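PDB 1JM1: rieske iron-sulfur protein soxF from Sulfolobus acidocaldarius, which binds a [2Fe-2S] cluster of the Rieske type and probably passes electrons along the archaeal respiratory chain as part of a quinol oxidase. Local coordinates for residues 28-33 against 199-204; 34-39 against 193-198; 50-55 against 113-118; 99-104 against 122-127. One frame throughout, in Å; residues are numbered along the deposited sequence. Where two conformers were deposited one is given.

Interaction 1: residues 28-33 against 199-204; sequences SGCAVY and PSCSNG
P199 opens the contact by laying the CB corner of its ring against S28 and C30: P199 CB is 3.7 Å from S28 OG and 3.9 Å from C30 CB. A cis peptide bond precedes this proline. The hydroxyl it covers is already engaged, because S28 OG accepts from C30 N at 3.1 Å in an ST turn and is also bonded to Q24 O. G29, with positive phi, ends helix 18-28 inside that same turn.

One residue on, S200 meets the first segment through water. S200 OG gives its proton to a water 2.7 Å away, and that water donates in turn to V32 O at 2.8 Å. V32 O has a second partner in Q24 NE2, so two donors grip this carbonyl.

C201 carries the covalent link. C30 SG stands anti to its own backbone N (chi1 -179°), whereas C201 SG stands anti to its carbonyl carbon (chi1 -67°), and the two sulfurs join at 2.2 Å from SG to SG. The bridge is right-handed, with a C-S-S-C torsion of 67°. V32 packs beside it, with CB 4.3 Å from C201 SG.

Beyond C201 the chain leaves the first segment, and S202 takes up backbone bonds to Q104 and I106. The C30-C201 disulfide is thus a staple between the loop just ahead of strand 32-36 and the C-terminal tail, just before that tail joins the mixed sheet as edge strand 202-203, away from the iron-sulfur site.

Interaction 2: residues 34-39 against 193-198; sequences FFAYPL and YSVPNN
F34 and P196 meet ring to ring at the centre. P196 CG stands over the middle of one face of the phenyl group, 3.7 Å from its centroid and 7° off the ring normal, a CH-pi contact. P196 CB and CD flank that point, CB coming within 3.6 Å of F34 CD1.

N198 works on the backbone of the same residue. Its carboxamide faces F34 with both ends: F34 N donates to N198 OD1 at 2.8 Å, nearly straight, and N198 ND2 returns a bond to F34 O at 3.0 Å. The second bond runs in the carbonyl plane, onto a lone pair of F34 O, while in the first the donor is tilted from the carbonyl plane of N198. CG of N198 stands anti to the carbonyl carbon (chi1 -61°), which starts the side chain on its way to the strand. The amide and F34 ring planes are only 6° apart, and OD1 comes to the ring's edge. An alanine in place of N198 would probably leave the N-H and C=O of F34 without these partners and let the loop drift from the strand.

V195 spreads its two methyls along the strand beside this grip. V195 CG1 touches F34 CB at 3.8 Å, and V195 CG2 reaches A36 CB at 3.9 Å.

Further out, F34 packs on Q104 and S200. The loop 193-198 therefore lines the outer side of strand 32-36, the edge of the three-stranded antiparallel sheet, while F45 from strand 43-48 touches the F34 ring and F35 packs among strands 13-17, 43-48 and 161-167.

Interaction 3: residues 50-55 against 113-118; sequences QALTGQ and PGLYAK
L52 and A117 touch one residue along from an aromatic ring, that of Y116, which points away from the helix. The backbone N of K118 sits 4.3 Å above that ring, over the centre of one face, and E110, V107 and D121 also pack around the tyrosine.

The apolar heart of the contact is L52. It meets L115 tip to tip, with L52 CD1 3.8 Å from L115 CD2. The CG of L52 is anti to its backbone N (chi1 -175°) and lies beside A117, and from there CD1 comes to 3.7 Å from A117 CB.

T53 covers the carbonyl of A117 with carbon alone: T53 CG2 is 3.3 Å from A117 O, and T53 CA makes a CA-H...O contact to the same oxygen. Its hydroxyl looks back to its own chain, where OG1 bonds to L49 O and accepts from Q55 N at 3.0 Å in an ST turn. G54, at positive phi, ends helix 49-53, and G54 N bonds to Q50 O at 2.8 Å. A water lies between T53 O and K118 O and may bridge them.

The contact sets the C-terminal end of that helix on the exit of strand 114-116 in the mixed sheet. Its direct chemistry is dispersion and weak C-H...O attraction, so the fit depends on shape, and any polar link at the exposed rim probably runs through solvent.

Interaction 4: residues 99-104 against 122-127; sequences CQLPAQ and LHCPCH. With FES (Fe2/s2 (inorganic) cluster), chain C.
C99 and C126 turn their sulfurs the same way, each SG anti to its carbonyl carbon (chi1 -77° and -67°), a turn that points each sulfur at the facing loop. C126 was modelled in two conformers; in the one described here the SG-SG distance is 2.0 Å and the C-S-S-C torsion of -93° makes a left-handed disulfide. C124 instead sends SG anti to its backbone N and binds the first iron, FE1, at 2.3 Å. H127 ND1 binds the second iron, FE2, at 2.1 Å, with the bridging sulfides S1 and S2 near the plane of the imidazole, at its edge. C94 and H96 complete the two irons, giving the classic Rieske site: C-X-H-L-G-C and C-P-C-H-G-S loops, two cysteines on one iron, two histidines on the other, and a disulfide pinning the loops together. C126 N donates to C124 SG at 3.5 Å, a bond that would probably help tune the cluster potential.

Behind the cluster the packing is tight. L101 CD2 presses on C124 CB at 3.5 Å, while L101 CD1 rests on L122 CD2. P102, the centre of an inverse gamma turn, meets P125 tip to tip, CD to CD at 3.4 Å. An alanine in place of P102 would probably leave the P125 ring without its mate and the gamma turn freer to open. Past the turn, L122 CD1 lies 3.7 Å from A103 CA, and F45 of strand 43-48 touches both side chains.

In the fold
Interaction 3 is the surface contact; the other three are partly buried. Interactions 1 and 2 share strand 32-36 and hold it to the C-terminal tail by different means: a disulfide just ahead of it, and further along an asparagine clamp and a proline on a phenyl ring. Interaction 4 has the other disulfide and the only metal ligands of the set. Interactions 1, 3 and 4 all reach the mixed sheet, where strands 114-116 and 121-123 pair through G114 and H123. V32 bears on L115 and on A103, so interaction 1 touches both. Q100 bonds to S194, linking the cluster loop of interaction 4 to interaction 2, whereas interactions 2 and 3 stay about 8 Å apart at their nearest atoms.

Interaction 1: residues 28-33 against 199-204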
loop_
_atom_site.group_PDB
_atom_site.type_symbol
_atom_site.label_atom_id
_atom_site.label_comp_id
_atom_site.label_asym_id
_atom_site.label_seq_id
_atom_site.Cartn_x
_atom_site.Cartn_y
_atom_site.Cartn_z
ATOM N N SER A 28 -2.291 10.511 17.554
ATOM C CA SER A 28 -1.448 9.363 17.904
ATOM C C SER A 28 -0.097 9.407 17.246
ATOM O O SER A 28 0.822 8.688 17.572
ATOM C CB SER A 28 -2.181 8.059 17.498
ATOM O OG SER A 28 -2.119 7.877 16.103
ATOM N N GLY A 29 0.063 10.225 16.194
ATOM C CA GLY A 29 1.278 10.236 15.431
ATOM C C GLY A 29 1.339 9.099 14.415
ATOM O O GLY A 29 2.394 9.022 13.724
ATOM N N CYS A 30 0.350 8.302 14.272
ATOM C CA CYS A 30 0.409 7.112 13.416
ATOM C C CYS A 30 -0.027 7.469 12.002
ATOM O O CYS A 30 -1.149 7.854 11.807
ATOM C CB CYS A 30 -0.458 6.033 14.031
ATOM S SG CYS A 30 -0.436 4.511 13.099
ATOM N N ALA A 31 0.936 7.355 11.029
ATOM C CA ALA A 31 0.687 7.747 9.635
ATOM C C ALA A 31 0.300 6.618 8.750
ATOM O O ALA A 31 0.270 6.798 7.506
ATOM C CB ALA A 31 1.952 8.411 9.081
ATOM N N VAL A 32 -0.005 5.439 9.304
ATOM C CA VAL A 32 -0.370 4.233 8.557
ATOM C C VAL A 32 -1.778 3.851 8.957
ATOM O O VAL A 32 -2.136 3.896 10.137
ATOM C CB VAL A 32 0.638 3.072 8.963
ATOM C CG1 VAL A 32 0.313 1.802 8.378
ATOM C CG2 VAL A 32 2.072 3.530 8.532
ATOM N N TYR A 33 -2.606 3.432 7.963
ATOM C CA TYR A 33 -4.006 3.150 8.190
ATOM C C TYR A 33 -4.358 1.895 7.425
ATOM O O TYR A 33 -4.372 1.890 6.179
ATOM C CB TYR A 33 -4.860 4.327 7.764
ATOM C CG TYR A 33 -6.280 4.339 8.141
ATOM C CD1 TYR A 33 -6.724 5.005 9.280
ATOM C CD2 TYR A 33 -7.244 3.625 7.395
ATOM C CE1 TYR A 33 -8.053 5.011 9.653
ATOM C CE2 TYR A 33 -8.582 3.669 7.779
ATOM C CZ TYR A 33 -8.937 4.357 8.913
ATOM O OH TYR A 33 -10.294 4.465 9.279
ATOM N N PRO A 199 -5.640 3.224 15.407
ATOM C CA PRO A 199 -4.243 3.279 15.103
ATOM C C PRO A 199 -3.504 2.062 15.625
ATOM O O PRO A 199 -3.829 1.604 16.701
ATOM C CB PRO A 199 -3.698 4.575 15.746
ATOM C CG PRO A 199 -4.609 4.692 16.949
ATOM C CD PRO A 199 -5.970 4.146 16.545
ATOM N N SER A 200 -2.499 1.613 14.893
ATOM C CA SER A 200 -1.737 0.435 15.228
ATOM C C SER A 200 -0.267 0.702 15.478
ATOM O O SER A 200 0.475 -0.237 15.823
ATOM C CB SER A 200 -1.869 -0.527 14.007
ATOM O OG SER A 200 -1.189 0.090 12.871
ATOM N N CYS A 201 0.239 1.889 15.230
ATOM C CA CYS A 201 1.700 2.099 15.217
ATOM C C CYS A 201 2.294 1.908 16.590
ATOM O O CYS A 201 1.689 2.224 17.645
ATOM C CB CYS A 201 2.043 3.499 14.753
ATOM S SG CYS A 201 1.666 3.908 13.049
ATOM N N SER A 202 3.508 1.452 16.571
ATOM C CA SER A 202 4.333 1.334 17.776
ATOM C C SER A 202 5.754 1.708 17.343
ATOM O O SER A 202 6.098 1.658 16.167
ATOM C CB SER A 202 4.298 -0.032 18.397
ATOM O OG SER A 202 4.836 -1.000 17.440
ATOM N N ASN A 203 6.583 2.150 18.281
ATOM C CA ASN A 203 7.983 2.397 17.989
ATOM C C ASN A 203 8.823 1.129 18.173
ATOM O O ASN A 203 8.756 0.473 19.261
ATOM C CB ASN A 203 8.560 3.496 18.896
ATOM C CG ASN A 203 8.021 4.830 18.378
ATOM O OD1 ASN A 203 7.995 5.122 17.206
ATOM N ND2 ASN A 203 7.546 5.627 19.334
ATOM N N GLY A 204 9.593 0.732 17.163
ATOM C CA GLY A 204 10.291 -0.551 17.315
ATOM C C GLY A 204 11.761 -0.509 17.038
ATOM O O GLY A 204 12.266 0.609 16.856
ATOM O OXT GLY A 204 12.459 -1.590 16.981
HETATM O O HOH W 1 -2.879 2.022 12.054
#

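Interaction 2: residues 34-39 against 193-198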
loop_
_atom_site.group_PDB
_atom_site.type_symbol
_atom_site.label_atom_id
_atom_site.label_comp_id
_atom_site.label_asym_id
_atom_site.label_seq_id
_atom_site.Cartn_x
_atom_site.Cartn_y
_atom_site.Cartn_z
ATOM N N PHE A 34 -4.653 0.800 8.124
ATOM C CA PHE A 34 -4.866 -0.493 7.496
ATOM C C PHE A 34 -6.284 -0.649 7.008
ATOM O O PHE A 34 -7.223 -0.103 7.611
ATOM C CB PHE A 34 -4.525 -1.642 8.453
ATOM C CG PHE A 34 -3.025 -1.738 8.711
ATOM C CD1 PHE A 34 -2.481 -1.076 9.797
ATOM C CD2 PHE A 34 -2.224 -2.469 7.867
ATOM C CE1 PHE A 34 -1.110 -1.185 10.011
ATOM C CE2 PHE A 34 -0.847 -2.571 8.084
ATOM C CZ PHE A 34 -0.293 -1.935 9.159
ATOM N N PHE A 35 -6.428 -1.435 5.946
ATOM C CA PHE A 35 -7.723 -1.775 5.367
ATOM C C PHE A 35 -7.536 -3.066 4.560
ATOM O O PHE A 35 -6.401 -3.582 4.488
ATOM C CB PHE A 35 -8.282 -0.617 4.500
ATOM C CG PHE A 35 -7.487 -0.262 3.295
ATOM C CD1 PHE A 35 -7.860 -0.669 2.023
ATOM C CD2 PHE A 35 -6.339 0.522 3.389
ATOM C CE1 PHE A 35 -7.175 -0.277 0.897
ATOM C CE2 PHE A 35 -5.635 0.910 2.257
ATOM C CZ PHE A 35 -6.043 0.519 1.014
ATOM N N ALA A 36 -8.587 -3.589 3.995
ATOM C CA ALA A 36 -8.516 -4.744 3.094
ATOM C C ALA A 36 -9.108 -4.353 1.764
ATOM O O ALA A 36 -10.114 -3.622 1.715
ATOM C CB ALA A 36 -9.281 -5.938 3.636
ATOM N N TYR A 37 -8.498 -4.820 0.671
ATOM C CA TYR A 37 -8.965 -4.442 -0.655
ATOM C C TYR A 37 -8.244 -5.265 -1.716
ATOM O O TYR A 37 -7.035 -5.460 -1.592
ATOM C CB TYR A 37 -8.598 -2.961 -0.947
ATOM C CG TYR A 37 -9.035 -2.484 -2.316
ATOM C CD1 TYR A 37 -10.346 -2.100 -2.567
ATOM C CD2 TYR A 37 -8.114 -2.457 -3.375
ATOM C CE1 TYR A 37 -10.740 -1.700 -3.830
ATOM C CE2 TYR A 37 -8.527 -2.064 -4.636
ATOM C CZ TYR A 37 -9.857 -1.685 -4.851
ATOM O OH TYR A 37 -10.196 -1.310 -6.125
ATOM N N PRO A 38 -8.929 -5.642 -2.807
ATOM C CA PRO A 38 -10.369 -5.528 -3.042
ATOM C C PRO A 38 -11.232 -6.512 -2.321
ATOM O O PRO A 38 -12.454 -6.345 -2.346
ATOM C CB PRO A 38 -10.476 -5.665 -4.578
ATOM C CG PRO A 38 -9.309 -6.601 -4.911
ATOM C CD PRO A 38 -8.214 -6.150 -4.013
ATOM N N LEU A 39 -10.658 -7.563 -1.711
ATOM C CA LEU A 39 -11.353 -8.543 -0.957
ATOM C C LEU A 39 -11.023 -8.449 0.496
ATOM O O LEU A 39 -9.944 -7.981 0.887
ATOM C CB LEU A 39 -11.039 -9.975 -1.454
ATOM C CG LEU A 39 -11.231 -10.229 -2.968
ATOM C CD1 LEU A 39 -10.835 -11.678 -3.214
ATOM C CD2 LEU A 39 -12.587 -9.877 -3.504
ATOM N N TYR A 193 -4.901 -13.498 6.390
ATOM C CA TYR A 193 -4.308 -12.351 7.042
ATOM C C TYR A 193 -5.411 -11.490 7.690
ATOM O O TYR A 193 -6.495 -11.251 7.035
ATOM C CB TYR A 193 -3.585 -11.441 6.046
ATOM C CG TYR A 193 -2.576 -12.150 5.174
ATOM C CD1 TYR A 193 -2.911 -12.539 3.896
ATOM C CD2 TYR A 193 -1.316 -12.428 5.632
ATOM C CE1 TYR A 193 -1.991 -13.173 3.085
ATOM C CE2 TYR A 193 -0.349 -13.071 4.821
ATOM C CZ TYR A 193 -0.701 -13.445 3.566
ATOM O OH TYR A 193 0.143 -14.105 2.704
ATOM N N SER A 194 -5.103 -11.116 8.844
ATOM C CA SER A 194 -5.927 -10.039 9.522
ATOM C C SER A 194 -5.439 -8.593 9.212
ATOM O O SER A 194 -4.404 -8.298 8.808
ATOM C CB SER A 194 -6.047 -10.250 10.999
ATOM O OG SER A 194 -4.777 -10.631 11.476
ATOM N N VAL A 195 -6.286 -7.687 9.514
ATOM C CA VAL A 195 -6.208 -6.265 9.280
ATOM C C VAL A 195 -6.035 -5.668 10.672
ATOM O O VAL A 195 -6.921 -5.785 11.538
ATOM C CB VAL A 195 -7.456 -5.664 8.612
ATOM C CG1 VAL A 195 -7.338 -4.154 8.448
ATOM C CG2 VAL A 195 -7.655 -6.311 7.196
ATOM N N PRO A 196 -4.887 -5.052 10.945
ATOM C CA PRO A 196 -4.684 -4.379 12.267
ATOM C C PRO A 196 -5.706 -3.296 12.567
ATOM O O PRO A 196 -6.192 -2.652 11.605
ATOM C CB PRO A 196 -3.298 -3.724 12.106
ATOM C CG PRO A 196 -2.666 -4.682 11.100
ATOM C CD PRO A 196 -3.719 -5.037 10.067
ATOM N N ASN A 197 -6.047 -3.154 13.847
ATOM C CA ASN A 197 -6.918 -2.020 14.246
ATOM C C ASN A 197 -6.135 -0.711 14.143
ATOM O O ASN A 197 -4.971 -0.609 14.379
ATOM C CB ASN A 197 -7.462 -2.203 15.673
ATOM C CG ASN A 197 -8.417 -3.408 15.825
ATOM O OD1 ASN A 197 -9.225 -3.744 14.955
ATOM N ND2 ASN A 197 -8.278 -4.001 17.011
ATOM N N ASN A 198 -6.818 0.338 13.731
ATOM C CA ASN A 198 -6.222 1.655 13.604
ATOM C C ASN A 198 -6.567 2.486 14.826
ATOM O O ASN A 198 -7.754 2.493 15.202
ATOM C CB ASN A 198 -6.726 2.360 12.343
ATOM C CG ASN A 198 -6.375 1.597 11.072
ATOM O OD1 ASN A 198 -5.191 1.266 10.866
ATOM N ND2 ASN A 198 -7.347 1.338 10.252
#

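Interaction 3: residues 50-55 against 113-118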
loop_
_atom_site.group_PDB
_atom_site.type_symbol
_atom_site.label_atom_id
_atom_site.label_comp_id
_atom_site.label_asym_id
_atom_site.label_seq_id
_atom_site.Cartn_x
_atom_site.Cartn_y
_atom_site.Cartn_z
ATOM N N GLN A 50 4.255 12.276 3.722
ATOM C CA GLN A 50 4.802 13.510 4.317
ATOM C C GLN A 50 4.794 13.422 5.822
ATOM O O GLN A 50 5.776 13.805 6.470
ATOM C CB GLN A 50 4.000 14.711 3.769
ATOM C CG GLN A 50 4.487 16.039 4.394
ATOM C CD GLN A 50 3.791 17.226 3.692
ATOM O OE1 GLN A 50 4.535 18.104 3.371
ATOM N NE2 GLN A 50 2.522 17.270 3.633
ATOM N N ALA A 51 3.697 12.933 6.435
ATOM C CA ALA A 51 3.726 12.743 7.861
ATOM C C ALA A 51 4.827 11.774 8.272
ATOM O O ALA A 51 5.516 11.976 9.278
ATOM C CB ALA A 51 2.343 12.266 8.346
ATOM N N LEU A 52 5.037 10.750 7.480
ATOM C CA LEU A 52 6.028 9.733 7.801
ATOM C C LEU A 52 7.471 10.290 7.726
ATOM O O LEU A 52 8.262 10.066 8.624
ATOM C CB LEU A 52 5.852 8.531 6.889
ATOM C CG LEU A 52 6.770 7.356 7.215
ATOM C CD1 LEU A 52 6.279 6.632 8.459
ATOM C CD2 LEU A 52 6.841 6.409 5.998
ATOM N N THR A 53 7.792 10.912 6.584
ATOM C CA THR A 53 9.165 11.261 6.241
ATOM C C THR A 53 9.522 12.711 6.535
ATOM O O THR A 53 10.732 13.042 6.522
ATOM C CB THR A 53 9.479 11.019 4.741
ATOM O OG1 THR A 53 8.774 11.964 3.949
ATOM C CG2 THR A 53 9.156 9.609 4.287
ATOM N N GLY A 54 8.585 13.566 6.675
ATOM C CA GLY A 54 8.830 14.999 6.741
ATOM C C GLY A 54 9.015 15.633 5.382
ATOM O O GLY A 54 9.085 16.867 5.339
ATOM N N GLN A 55 8.975 14.977 4.308
ATOM C CA GLN A 55 9.160 15.399 2.931
ATOM C C GLN A 55 7.834 15.469 2.192
ATOM O O GLN A 55 6.971 14.619 2.382
ATOM C CB GLN A 55 10.087 14.483 2.168
ATOM C CG GLN A 55 11.465 14.341 2.726
ATOM C CD GLN A 55 12.355 13.420 1.921
ATOM O OE1 GLN A 55 13.052 12.557 2.473
ATOM N NE2 GLN A 55 12.352 13.516 0.605
ATOM N N PRO A 113 13.418 -4.729 10.830
ATOM C CA PRO A 113 12.085 -4.971 10.218
ATOM C C PRO A 113 11.097 -3.983 10.707
ATOM O O PRO A 113 11.083 -3.593 11.890
ATOM C CB PRO A 113 11.791 -6.396 10.668
ATOM C CG PRO A 113 13.118 -7.041 10.811
ATOM C CD PRO A 113 13.953 -5.932 11.496
ATOM N N GLY A 114 10.212 -3.563 9.845
ATOM C CA GLY A 114 9.271 -2.468 10.116
ATOM C C GLY A 114 9.422 -1.375 9.067
ATOM O O GLY A 114 10.056 -1.540 8.015
ATOM N N LEU A 115 8.817 -0.242 9.365
ATOM C CA LEU A 115 8.771 0.896 8.471
ATOM C C LEU A 115 9.762 1.937 8.980
ATOM O O LEU A 115 9.568 2.556 10.036
ATOM C CB LEU A 115 7.351 1.440 8.396
ATOM C CG LEU A 115 7.140 2.658 7.459
ATOM C CD1 LEU A 115 7.637 2.387 6.060
ATOM C CD2 LEU A 115 5.697 3.052 7.462
ATOM N N TYR A 116 10.842 2.106 8.243
ATOM C CA TYR A 116 11.903 3.093 8.540
ATOM C C TYR A 116 11.356 4.433 8.080
ATOM O O TYR A 116 11.344 4.725 6.886
ATOM C CB TYR A 116 13.198 2.693 7.830
ATOM C CG TYR A 116 14.296 3.707 7.950
ATOM C CD1 TYR A 116 14.925 4.210 6.846
ATOM C CD2 TYR A 116 14.690 4.195 9.240
ATOM C CE1 TYR A 116 15.955 5.138 6.925
ATOM C CE2 TYR A 116 15.710 5.137 9.305
ATOM C CZ TYR A 116 16.320 5.622 8.170
ATOM O OH TYR A 116 17.338 6.520 8.278
ATOM N N ALA A 117 10.900 5.236 9.013
ATOM C CA ALA A 117 10.122 6.423 8.654
ATOM C C ALA A 117 10.918 7.414 7.848
ATOM O O ALA A 117 10.450 7.963 6.851
ATOM C CB ALA A 117 9.599 7.077 9.948
ATOM N N LYS A 118 12.186 7.654 8.274
ATOM C CA LYS A 118 12.951 8.711 7.596
ATOM C C LYS A 118 13.127 8.369 6.134
ATOM O O LYS A 118 13.166 9.275 5.272
ATOM C CB LYS A 118 14.311 8.866 8.246
ATOM C CG LYS A 118 15.171 9.944 7.680
ATOM C CD LYS A 118 16.477 10.125 8.543
ATOM C CE LYS A 118 17.576 10.851 7.794
ATOM N NZ LYS A 118 19.028 10.580 8.089
HETATM O O HOH W 2 12.996 11.975 5.409
#

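Interaction 4: residues 99-104 against 122-127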
loop_
_atom_site.group_PDB
_atom_site.type_symbol
_atom_site.label_atom_id
_atom_site.label_comp_id
_atom_site.label_asym_id
_atom_site.label_seq_id
_atom_site.Cartn_x
_atom_site.Cartn_y
_atom_site.Cartn_z
ATOM N N CYS A 99 4.893 -13.162 3.672
ATOM C CA CYS A 99 4.719 -12.646 5.018
ATOM C C CYS A 99 3.951 -11.340 5.009
ATOM O O CYS A 99 4.029 -10.565 4.063
ATOM C CB CYS A 99 6.093 -12.440 5.692
ATOM S SG CYS A 99 6.739 -14.059 6.231
ATOM N N GLN A 100 3.223 -11.090 6.080
ATOM C CA GLN A 100 2.541 -9.821 6.258
ATOM C C GLN A 100 3.538 -8.798 6.755
ATOM O O GLN A 100 4.322 -9.048 7.673
ATOM C CB GLN A 100 1.355 -10.000 7.209
ATOM C CG GLN A 100 0.500 -8.780 7.287
ATOM C CD GLN A 100 -0.845 -8.995 7.917
ATOM O OE1 GLN A 100 -1.174 -10.077 8.415
ATOM N NE2 GLN A 100 -1.690 -7.985 7.865
ATOM N N LEU A 101 3.529 -7.616 6.161
ATOM C CA LEU A 101 4.565 -6.626 6.406
ATOM C C LEU A 101 4.209 -5.758 7.608
ATOM O O LEU A 101 3.095 -5.204 7.686
ATOM C CB LEU A 101 4.741 -5.752 5.160
ATOM C CG LEU A 101 5.302 -6.490 3.959
ATOM C CD1 LEU A 101 5.084 -5.675 2.681
ATOM C CD2 LEU A 101 6.774 -6.842 4.110
ATOM N N PRO A 102 5.148 -5.568 8.530
ATOM C CA PRO A 102 4.858 -4.800 9.768
ATOM C C PRO A 102 5.017 -3.297 9.569
ATOM O O PRO A 102 5.870 -2.637 10.161
ATOM C CB PRO A 102 5.879 -5.375 10.788
ATOM C CG PRO A 102 7.062 -5.724 9.910
ATOM C CD PRO A 102 6.461 -6.252 8.603
ATOM N N ALA A 103 4.149 -2.744 8.705
ATOM C CA ALA A 103 4.192 -1.329 8.419
ATOM C C ALA A 103 3.839 -0.466 9.616
ATOM O O ALA A 103 4.138 0.719 9.626
ATOM C CB ALA A 103 3.250 -1.007 7.262
ATOM N N GLN A 104 3.228 -1.074 10.630
ATOM C CA GLN A 104 2.867 -0.351 11.858
ATOM C C GLN A 104 4.022 -0.206 12.845
ATOM O O GLN A 104 3.912 0.534 13.790
ATOM C CB GLN A 104 1.679 -1.048 12.600
ATOM C CG GLN A 104 1.977 -2.421 13.201
ATOM C CD GLN A 104 2.036 -3.590 12.366
ATOM O OE1 GLN A 104 2.075 -3.593 11.167
ATOM N NE2 GLN A 104 2.249 -4.794 12.954
ATOM N N LEU A 122 10.182 -0.105 3.842
ATOM C CA LEU A 122 9.428 -1.130 4.536
ATOM C C LEU A 122 10.199 -2.465 4.460
ATOM O O LEU A 122 10.394 -3.005 3.347
ATOM C CB LEU A 122 8.051 -1.249 3.940
ATOM C CG LEU A 122 7.107 -2.272 4.566
ATOM C CD1 LEU A 122 6.994 -2.122 6.091
ATOM C CD2 LEU A 122 5.720 -2.141 3.917
ATOM N N HIS A 123 10.668 -2.945 5.601
ATOM C CA HIS A 123 11.580 -4.079 5.718
ATOM C C HIS A 123 10.820 -5.295 6.274
ATOM O O HIS A 123 10.289 -5.243 7.401
ATOM C CB HIS A 123 12.741 -3.624 6.633
ATOM C CG HIS A 123 13.805 -4.616 6.898
ATOM N ND1 HIS A 123 15.066 -4.155 7.253
ATOM C CD2 HIS A 123 13.880 -5.960 6.908
ATOM C CE1 HIS A 123 15.798 -5.225 7.473
ATOM N NE2 HIS A 123 15.146 -6.366 7.284
ATOM N N CYS A 124 10.795 -6.365 5.508
ATOM C CA CYS A 124 10.087 -7.578 5.875
ATOM C C CYS A 124 10.908 -8.398 6.845
ATOM O O CYS A 124 12.096 -8.676 6.607
ATOM C CB CYS A 124 9.846 -8.432 4.615
ATOM S SG CYS A 124 8.844 -9.915 5.031
ATOM N N PRO A 125 10.319 -8.867 7.963
ATOM C CA PRO A 125 11.090 -9.660 8.938
ATOM C C PRO A 125 11.432 -11.042 8.440
ATOM O O PRO A 125 12.348 -11.664 9.032
ATOM C CB PRO A 125 10.121 -9.744 10.129
ATOM C CG PRO A 125 8.750 -9.654 9.500
ATOM C CD PRO A 125 8.931 -8.640 8.365
ATOM N N CYS A 126 10.745 -11.611 7.477
ATOM C CA CYS A 126 10.964 -13.021 7.187
ATOM C C CYS A 126 12.298 -13.272 6.510
ATOM O O CYS A 126 13.064 -14.113 6.966
ATOM C CB CYS A 126 9.774 -13.583 6.396
ATOM S SG CYS A 126 8.294 -13.578 7.465
ATOM N N HIS A 127 12.610 -12.524 5.435
ATOM C CA HIS A 127 13.879 -12.718 4.709
ATOM C C HIS A 127 14.531 -11.383 4.356
ATOM O O HIS A 127 15.496 -11.371 3.600
ATOM C CB HIS A 127 13.809 -13.649 3.483
ATOM C CG HIS A 127 12.938 -14.845 3.718
ATOM N ND1 HIS A 127 11.571 -14.775 3.456
ATOM C CD2 HIS A 127 13.216 -16.036 4.244
ATOM C CE1 HIS A 127 11.088 -15.943 3.828
ATOM N NE2 HIS A 127 12.036 -16.727 4.301
HETATM FE FE1 FES C . 9.130 -11.043 3.010
HETATM FE FE2 FES C . 10.578 -13.266 2.417
HETATM S S1 FES C . 11.364 -11.161 2.641
HETATM S S2 FES C . 8.373 -13.171 2.891
#